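Local coordinates for glutamine synthetase (Helicobacter pylori, PDB 5ZLI), which belongs to the type I glutamine synthetases, twelve-subunit enzymes whose chains join a beta-grasp domain to a larger catalytic domain, at residues B[309-314]-B[368-373]; B[317-322]-B[421-426]; B[419-422]-B[427-430]. One frame throughout, in Å; residues are numbered along the deposited sequence.

Contact 1: residues B[309-314]-B[368-373]; sequences GGVLRH and FRFPDS
V311 meets the rings of F368 and F370 with one methyl group. Its CG1 stands anti to the backbone N (chi1 161°), which carries this branch off the helix toward the two phenylalanines. The nearest approach is from V311 CG1 to F368 CE1, 3.5 Å, and the same methyl lies 4.0 Å from F368 CD1, so it lies nearest the CD1-CE1 bond and approaches the ring obliquely. F370 is met differently: V311 CG1 is 4.4 Å from F370 CZ, close to the plane of that ring and at its far edge. A branched, compact aliphatic side chain suits the place, because a methyl set close to the helix backbone can serve two aromatic groups while the CA atoms of V311 and F368 stay 9.4 Å apart. The contact joins helix 302-313 to the end of strand 366-368, which in the catalytic domain of this family runs antiparallel to strands 278-286 and 351-355 in a curved mixed sheet. F368 still belongs to that sheet through its backbone bonding with T280, while its ring reaches out to the helix. With chi1 at -53°, CG of F368 lies anti to the carbonyl carbon and beside the backbone N, and the side chain runs out to meet V311, which comes from the opposite direction. The long, flat ring suits this end of the strand, since it covers most of the distance to the helix by itself. F370, two residues on, has already left the strand. Its first torsion (chi1 52°) tucks CG between the backbone N and the carbonyl carbon, and the ring runs out toward V311 with P371 CD lying 3.3 Å above the plane of F370, near its rim.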
loop_
_atom_site.group_PDB
_atom_site.type_symbol
_atom_site.label_atom_id
_atom_site.label_comp_id
_atom_site.label_asym_id
_atom_site.label_seq_id
_atom_site.Cartn_x
_atom_site.Cartn_y
_atom_site.Cartn_z
ATOM N N GLY B 309 -61.867 -26.231 0.512
ATOM C CA GLY B 309 -62.336 -25.918 -0.828
ATOM C C GLY B 309 -62.491 -24.426 -1.047
ATOM O O GLY B 309 -62.221 -23.916 -2.136
ATOM N N GLY B 310 -62.926 -23.703 -0.010
ATOM C CA GLY B 310 -63.062 -22.264 -0.153
ATOM C C GLY B 310 -61.712 -21.589 -0.247
ATOM O O GLY B 310 -61.494 -20.740 -1.114
ATOM N N VAL B 311 -60.765 -22.025 0.588
ATOM C CA VAL B 311 -59.395 -21.531 0.506
ATOM C C VAL B 311 -58.782 -21.877 -0.847
ATOM O O VAL B 311 -58.089 -21.054 -1.450
ATOM C CB VAL B 311 -58.560 -22.086 1.676
ATOM C CG1 VAL B 311 -57.075 -21.980 1.362
ATOM C CG2 VAL B 311 -58.899 -21.353 2.968
ATOM N N LEU B 312 -59.025 -23.095 -1.348
ATOM C CA LEU B 312 -58.481 -23.485 -2.652
ATOM C C LEU B 312 -59.146 -22.739 -3.804
ATOM O O LEU B 312 -58.491 -22.476 -4.818
ATOM C CB LEU B 312 -58.595 -25.003 -2.867
ATOM C CG LEU B 312 -57.547 -25.818 -2.099
ATOM C CD1 LEU B 312 -57.765 -27.326 -2.228
ATOM C CD2 LEU B 312 -56.106 -25.412 -2.517
ATOM N N ARG B 313 -60.453 -22.445 -3.700
ATOM C CA ARG B 313 -61.168 -21.787 -4.795
ATOM C C ARG B 313 -60.650 -20.387 -5.010
ATOM O O ARG B 313 -60.345 -19.988 -6.142
ATOM C CB ARG B 313 -62.669 -21.708 -4.513
ATOM C CG ARG B 313 -63.441 -20.948 -5.594
ATOM C CD ARG B 313 -63.671 -21.780 -6.866
ATOM N NE ARG B 313 -64.469 -22.974 -6.578
ATOM C CZ ARG B 313 -65.791 -22.981 -6.439
ATOM N NH1 ARG B 313 -66.490 -21.862 -6.573
ATOM N NH2 ARG B 313 -66.414 -24.112 -6.164
ATOM N N HIS B 314 -60.512 -19.639 -3.922
ATOM C CA HIS B 314 -60.064 -18.263 -3.988
ATOM C C HIS B 314 -58.545 -18.168 -3.949
ATOM O O HIS B 314 -58.004 -17.051 -3.937
ATOM C CB HIS B 314 -60.662 -17.460 -2.826
ATOM C CG HIS B 314 -62.137 -17.627 -2.676
ATOM N ND1 HIS B 314 -63.030 -17.253 -3.659
ATOM C CD2 HIS B 314 -62.884 -18.062 -1.633
ATOM C CE1 HIS B 314 -64.261 -17.497 -3.248
ATOM N NE2 HIS B 314 -64.202 -17.988 -2.021
ATOM N N PHE B 368 -51.202 -24.490 5.558
ATOM C CA PHE B 368 -51.057 -23.864 4.238
ATOM C C PHE B 368 -49.604 -23.442 4.035
ATOM O O PHE B 368 -49.083 -22.596 4.775
ATOM C CB PHE B 368 -51.999 -22.671 4.087
ATOM C CG PHE B 368 -53.428 -23.005 4.402
ATOM C CD1 PHE B 368 -54.220 -23.693 3.503
ATOM C CD2 PHE B 368 -53.970 -22.674 5.633
ATOM C CE1 PHE B 368 -55.537 -24.003 3.831
ATOM C CE2 PHE B 368 -55.271 -22.975 5.937
ATOM C CZ PHE B 368 -56.050 -23.638 5.058
ATOM N N ARG B 369 -48.961 -24.030 3.034
ATOM C CA ARG B 369 -47.534 -23.853 2.834
ATOM C C ARG B 369 -47.196 -22.725 1.869
ATOM O O ARG B 369 -46.014 -22.405 1.719
ATOM C CB ARG B 369 -46.897 -25.152 2.341
ATOM C CG ARG B 369 -47.069 -26.320 3.267
ATOM C CD ARG B 369 -46.452 -27.566 2.670
ATOM N NE ARG B 369 -45.030 -27.410 2.344
ATOM C CZ ARG B 369 -44.046 -27.414 3.247
ATOM N NH1 ARG B 369 -44.307 -27.555 4.541
ATOM N NH2 ARG B 369 -42.788 -27.275 2.859
ATOM N N PHE B 370 -48.174 -22.167 1.162
ATOM C CA PHE B 370 -47.868 -21.130 0.186
ATOM C C PHE B 370 -47.625 -19.735 0.765
ATOM O O PHE B 370 -46.910 -18.957 0.125
ATOM C CB PHE B 370 -48.953 -21.072 -0.892
ATOM C CG PHE B 370 -50.356 -20.952 -0.352
ATOM C CD1 PHE B 370 -51.100 -22.087 -0.070
ATOM C CD2 PHE B 370 -50.944 -19.718 -0.154
ATOM C CE1 PHE B 370 -52.378 -22.000 0.422
ATOM C CE2 PHE B 370 -52.244 -19.625 0.353
ATOM C CZ PHE B 370 -52.951 -20.771 0.637
ATOM N N PRO B 371 -48.145 -19.354 1.936
ATOM C CA PRO B 371 -47.859 -17.994 2.433
ATOM C C PRO B 371 -46.416 -17.809 2.897
ATOM O O PRO B 371 -45.702 -18.760 3.225
ATOM C CB PRO B 371 -48.846 -17.805 3.589
ATOM C CG PRO B 371 -49.402 -19.101 3.861
ATOM C CD PRO B 371 -49.204 -20.006 2.722
ATOM N N ASP B 372 -45.988 -16.538 2.903
ATOM C CA ASP B 372 -44.664 -16.118 3.368
ATOM C C ASP B 372 -44.764 -14.871 4.236
ATOM O O ASP B 372 -45.827 -14.258 4.386
ATOM C CB ASP B 372 -43.696 -15.851 2.208
ATOM C CG ASP B 372 -44.271 -14.912 1.142
ATOM O OD1 ASP B 372 -44.612 -13.761 1.484
ATOM O OD2 ASP B 372 -44.347 -15.327 -0.047
ATOM N N SER B 373 -43.630 -14.497 4.823
ATOM C CA SER B 373 -43.634 -13.416 5.806
ATOM C C SER B 373 -43.606 -12.032 5.178
ATOM O O SER B 373 -43.785 -11.040 5.893
ATOM C CB SER B 373 -42.464 -13.568 6.776
ATOM O OG SER B 373 -42.445 -14.868 7.363
#

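Contact 2: residues B[317-322]-B[421-426]; sequences GLAAFT and QMPHTL
The CA atoms of A319 and A320 come nearest those of P423 and L426: A319 and P423 are 7.6 Å apart, A320 and L426 6.5 Å. This is helix-against-loop packing inside the catalytic domain, where the short helix 315-322 is flanked by the segment leading into helix 426-434. The helix is kinked here. A320 N and F321 N lack bonds to the turn before and reach G317 O and L318 O instead, three residues back, whereas T322 N bonds to L318 O at 3.2 Å. Opposite, 421-424 is irregular, and T425 then takes the N-cap position, its OG1 making a weak bond to R428 N in the first turn of the new helix. Alanine suits the near side of the helix, since a single methyl lets the loop come close; that of A319 points toward it. M422 folds back on itself (chi1 -84°, chi2 -85°), bringing its terminal methyl round to A319, with M422 CE 4.5 Å from A319 CB. L426 meets the backbone of the other alanine with a methyl: L426 CD1 is 4.4 Å from A320 CA. Its CG is anti to the backbone N (chi1 176°), sending the branched end toward helix 315-322, with T326 and Y329 also packed against it. P423, rigid and apolar, presents its puckered ring to the helix, and the closest touch between the segments is P423 CG on A319 CB, 3.9 Å.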
loop_
_atom_site.group_PDB
_atom_site.type_symbol
_atom_site.label_atom_id
_atom_site.label_comp_id
_atom_site.label_asym_id
_atom_site.label_seq_id
_atom_site.Cartn_x
_atom_site.Cartn_y
_atom_site.Cartn_z
ATOM N N GLY B 317 -56.447 -15.654 -6.033
ATOM C CA GLY B 317 -56.637 -14.283 -5.586
ATOM C C GLY B 317 -56.147 -14.034 -4.176
ATOM O O GLY B 317 -55.675 -12.934 -3.873
ATOM N N LEU B 318 -56.262 -15.044 -3.300
ATOM C CA LEU B 318 -55.723 -14.953 -1.945
ATOM C C LEU B 318 -54.211 -14.743 -1.924
ATOM O O LEU B 318 -53.677 -14.166 -0.964
ATOM C CB LEU B 318 -56.102 -16.200 -1.147
ATOM C CG LEU B 318 -55.930 -16.156 0.386
ATOM C CD1 LEU B 318 -56.718 -15.060 0.953
ATOM C CD2 LEU B 318 -56.387 -17.454 1.056
ATOM N N ALA B 319 -53.505 -15.179 -2.972
ATOM C CA ALA B 319 -52.055 -15.019 -2.995
ATOM C C ALA B 319 -51.650 -13.563 -2.839
ATOM O O ALA B 319 -50.600 -13.283 -2.271
ATOM C CB ALA B 319 -51.484 -15.578 -4.295
ATOM N N ALA B 320 -52.494 -12.631 -3.295
ATOM C CA ALA B 320 -52.260 -11.194 -3.149
ATOM C C ALA B 320 -52.142 -10.727 -1.691
ATOM O O ALA B 320 -51.577 -9.656 -1.436
ATOM C CB ALA B 320 -53.364 -10.428 -3.873
ATOM N N PHE B 321 -52.688 -11.458 -0.726
ATOM C CA PHE B 321 -52.460 -11.018 0.636
ATOM C C PHE B 321 -51.456 -11.869 1.377
ATOM O O PHE B 321 -50.804 -11.360 2.303
ATOM C CB PHE B 321 -53.761 -11.008 1.431
ATOM C CG PHE B 321 -54.819 -10.158 0.826
ATOM C CD1 PHE B 321 -54.820 -8.797 1.034
ATOM C CD2 PHE B 321 -55.836 -10.722 0.076
ATOM C CE1 PHE B 321 -55.808 -7.994 0.486
ATOM C CE2 PHE B 321 -56.835 -9.925 -0.479
ATOM C CZ PHE B 321 -56.824 -8.565 -0.264
ATOM N N THR B 322 -51.325 -13.147 0.987
ATOM C CA THR B 322 -50.404 -14.076 1.631
ATOM C C THR B 322 -49.033 -14.087 0.988
ATOM O O THR B 322 -48.063 -14.505 1.636
ATOM C CB THR B 322 -50.949 -15.507 1.597
ATOM O OG1 THR B 322 -51.300 -15.850 0.256
ATOM C CG2 THR B 322 -52.161 -15.614 2.482
ATOM N N GLN B 421 -52.744 -24.296 -10.704
ATOM C CA GLN B 421 -51.451 -23.955 -10.134
ATOM C C GLN B 421 -51.498 -22.556 -9.518
ATOM O O GLN B 421 -52.414 -21.773 -9.764
ATOM C CB GLN B 421 -50.372 -24.038 -11.225
ATOM C CG GLN B 421 -50.559 -22.946 -12.319
ATOM C CD GLN B 421 -49.585 -23.011 -13.512
ATOM O OE1 GLN B 421 -48.593 -23.740 -13.505
ATOM N NE2 GLN B 421 -49.893 -22.241 -14.547
ATOM N N MET B 422 -50.490 -22.252 -8.701
ATOM C CA MET B 422 -50.349 -20.928 -8.104
ATOM C C MET B 422 -50.043 -19.871 -9.184
ATOM O O MET B 422 -49.503 -20.185 -10.255
ATOM C CB MET B 422 -49.233 -20.957 -7.058
ATOM C CG MET B 422 -49.574 -21.440 -5.625
ATOM S SD MET B 422 -50.232 -20.177 -4.504
ATOM C CE MET B 422 -51.908 -19.986 -5.080
ATOM N N PRO B 423 -50.447 -18.623 -8.967
ATOM C CA PRO B 423 -50.064 -17.562 -9.906
ATOM C C PRO B 423 -48.570 -17.289 -9.871
ATOM O O PRO B 423 -47.898 -17.431 -8.844
ATOM C CB PRO B 423 -50.866 -16.349 -9.432
ATOM C CG PRO B 423 -51.273 -16.672 -8.052
ATOM C CD PRO B 423 -51.349 -18.139 -7.913
ATOM N N HIS B 424 -48.044 -16.918 -11.027
ATOM C CA HIS B 424 -46.601 -16.796 -11.134
ATOM C C HIS B 424 -46.075 -15.435 -10.732
ATOM O O HIS B 424 -44.918 -15.325 -10.322
ATOM C CB HIS B 424 -46.160 -17.053 -12.561
ATOM C CG HIS B 424 -46.281 -18.469 -12.987
ATOM N ND1 HIS B 424 -47.253 -18.892 -13.867
ATOM C CD2 HIS B 424 -45.485 -19.535 -12.755
ATOM C CE1 HIS B 424 -47.089 -20.181 -14.105
ATOM N NE2 HIS B 424 -46.018 -20.594 -13.450
ATOM N N THR B 425 -46.872 -14.399 -10.852
ATOM C CA THR B 425 -46.435 -13.082 -10.469
ATOM C C THR B 425 -47.483 -12.473 -9.558
ATOM O O THR B 425 -48.650 -12.883 -9.564
ATOM C CB THR B 425 -46.195 -12.211 -11.722
ATOM O OG1 THR B 425 -47.353 -12.241 -12.570
ATOM C CG2 THR B 425 -45.005 -12.676 -12.494
ATOM N N LEU B 426 -47.047 -11.466 -8.796
ATOM C CA LEU B 426 -47.968 -10.667 -7.997
ATOM C C LEU B 426 -48.966 -9.906 -8.866
ATOM O O LEU B 426 -50.097 -9.635 -8.429
ATOM C CB LEU B 426 -47.182 -9.689 -7.136
ATOM C CG LEU B 426 -47.983 -8.701 -6.310
ATOM C CD1 LEU B 426 -48.929 -9.433 -5.406
ATOM C CD2 LEU B 426 -46.974 -7.855 -5.550
#

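Contact 3: residues B[419-422]-B[427-430]; sequences IKQM and RRSL
R428, M422 and Q421 account for all of the surface buried here, with the arginine giving the largest share. R428 stands in the first turn of helix 426-434 and its CB points toward the loop that precedes it. The chain runs out extended through chi2 and then bends at chi3 (53°), bringing the guanidinium alongside the backbone of M422 and the amide of Q421. M422 takes part through its peptide: M422 O lies 4.0 Å from R428 NH1, at the edge of the guanidinium and near its plane, a separation too long to count as a hydrogen bond. The methionine side chain goes elsewhere, into apolar surroundings made by L342 and F370, and the backbone of M422 pairs with that of S340. Q421 touches with the end of its side chain. With CG and CD extended (chi2 -176°), the amide is carried outward until Q421 NE2 is 4.4 Å from R428 NH1, approaching the guanidinium obliquely. Neither an amide nitrogen nor a guanidinium nitrogen offers a lone pair, and this pair is simple proximity. The loop that leads into helix 426-434 lies back against its first turn, in the catalytic domain and close to a subunit interface. The firmer partners of R428 lie outside these segments: NH2 forms a salt bridge with E431 of the second subunit, and NH1 makes a weak hydrogen bond to H424 ND1. A long, charged side chain suits such a site, since it can lie along the loop and still span to a neighbouring chain. Between the two segments the attraction is probably mainly electrostatic and modest, with the carbonyl dipole of M422 turned to a cation whose main counter-charge comes from another subunit.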
loop_
_atom_site.group_PDB
_atom_site.type_symbol
_atom_site.label_atom_id
_atom_site.label_comp_id
_atom_site.label_asym_id
_atom_site.label_seq_id
_atom_site.Cartn_x
_atom_site.Cartn_y
_atom_site.Cartn_z
ATOM N N ILE B 419 -55.009 -28.674 -13.819
ATOM C CA ILE B 419 -54.537 -28.755 -12.442
ATOM C C ILE B 419 -54.192 -27.334 -12.025
ATOM O O ILE B 419 -53.249 -26.748 -12.564
ATOM C CB ILE B 419 -53.326 -29.688 -12.316
ATOM C CG1 ILE B 419 -53.689 -31.114 -12.782
ATOM C CG2 ILE B 419 -52.831 -29.683 -10.905
ATOM C CD1 ILE B 419 -52.659 -32.203 -12.446
ATOM N N LYS B 420 -54.962 -26.769 -11.090
ATOM C CA LYS B 420 -54.921 -25.325 -10.844
ATOM C C LYS B 420 -53.680 -24.956 -10.040
ATOM O O LYS B 420 -53.583 -25.247 -8.843
ATOM C CB LYS B 420 -56.193 -24.838 -10.147
ATOM C CG LYS B 420 -57.326 -24.524 -11.129
ATOM C CD LYS B 420 -56.893 -23.473 -12.198
ATOM C CE LYS B 420 -56.910 -23.986 -13.646
ATOM N NZ LYS B 420 -55.791 -23.438 -14.483
ATOM N N GLN B 421 -52.744 -24.296 -10.704
ATOM C CA GLN B 421 -51.451 -23.955 -10.134
ATOM C C GLN B 421 -51.498 -22.556 -9.518
ATOM O O GLN B 421 -52.414 -21.773 -9.764
ATOM C CB GLN B 421 -50.372 -24.038 -11.225
ATOM C CG GLN B 421 -50.559 -22.946 -12.319
ATOM C CD GLN B 421 -49.585 -23.011 -13.512
ATOM O OE1 GLN B 421 -48.593 -23.740 -13.505
ATOM N NE2 GLN B 421 -49.893 -22.241 -14.547
ATOM N N MET B 422 -50.490 -22.252 -8.701
ATOM C CA MET B 422 -50.349 -20.928 -8.104
ATOM C C MET B 422 -50.043 -19.871 -9.184
ATOM O O MET B 422 -49.503 -20.185 -10.255
ATOM C CB MET B 422 -49.233 -20.957 -7.058
ATOM C CG MET B 422 -49.574 -21.440 -5.625
ATOM S SD MET B 422 -50.232 -20.177 -4.504
ATOM C CE MET B 422 -51.908 -19.986 -5.080
ATOM N N ARG B 427 -48.566 -9.530 -10.085
ATOM C CA ARG B 427 -49.487 -8.822 -10.962
ATOM C C ARG B 427 -50.681 -9.707 -11.296
ATOM O O ARG B 427 -51.833 -9.260 -11.228
ATOM C CB ARG B 427 -48.780 -8.385 -12.244
ATOM C CG ARG B 427 -49.745 -7.989 -13.365
ATOM C CD ARG B 427 -48.988 -7.511 -14.558
ATOM N NE ARG B 427 -48.603 -6.127 -14.403
ATOM C CZ ARG B 427 -49.331 -5.122 -14.844
ATOM N NH1 ARG B 427 -50.472 -5.375 -15.460
ATOM N NH2 ARG B 427 -48.918 -3.879 -14.673
ATOM N N ARG B 428 -50.431 -10.980 -11.645
ATOM C CA ARG B 428 -51.563 -11.839 -11.944
ATOM C C ARG B 428 -52.367 -12.105 -10.675
ATOM O O ARG B 428 -53.598 -12.098 -10.731
ATOM C CB ARG B 428 -51.094 -13.125 -12.642
ATOM C CG ARG B 428 -52.013 -13.553 -13.816
ATOM C CD ARG B 428 -51.434 -14.691 -14.646
ATOM N NE ARG B 428 -51.048 -15.859 -13.845
ATOM C CZ ARG B 428 -50.384 -16.902 -14.333
ATOM N NH1 ARG B 428 -50.066 -17.936 -13.564
ATOM N NH2 ARG B 428 -50.034 -16.888 -15.609
ATOM N N SER B 429 -51.694 -12.234 -9.517
ATOM C CA SER B 429 -52.386 -12.438 -8.247
ATOM C C SER B 429 -53.313 -11.282 -7.908
ATOM O O SER B 429 -54.423 -11.496 -7.413
ATOM C CB SER B 429 -51.371 -12.594 -7.132
ATOM O OG SER B 429 -50.731 -13.829 -7.255
ATOM N N LEU B 430 -52.892 -10.048 -8.196
ATOM C CA LEU B 430 -53.772 -8.927 -7.907
ATOM C C LEU B 430 -54.937 -8.915 -8.876
ATOM O O LEU B 430 -56.087 -8.711 -8.468
ATOM C CB LEU B 430 -53.010 -7.609 -7.954
ATOM C CG LEU B 430 -52.026 -7.490 -6.791
ATOM C CD1 LEU B 430 -51.057 -6.333 -6.975
ATOM C CD2 LEU B 430 -52.798 -7.325 -5.500
#

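The three contacts lie on the same side of the chain's centre and run into one another. Contacts 2 and 3 share Q421 and M422, and their centres are about 5 Å apart; L430 CD2 of contact 3 lies 3.5 Å from A320 CB of contact 2. Contact 1, with its centre about 9 Å from that of contact 2, is joined to it by D372 N and T322 O, 3.2 Å apart in a probable hydrogen bond. M422 links all three, since its SD packs 3.9 Å from F370 CB. The second subunit reaches contacts 2 and 3, so the series runs from the catalytic-domain sheet to a subunit interface.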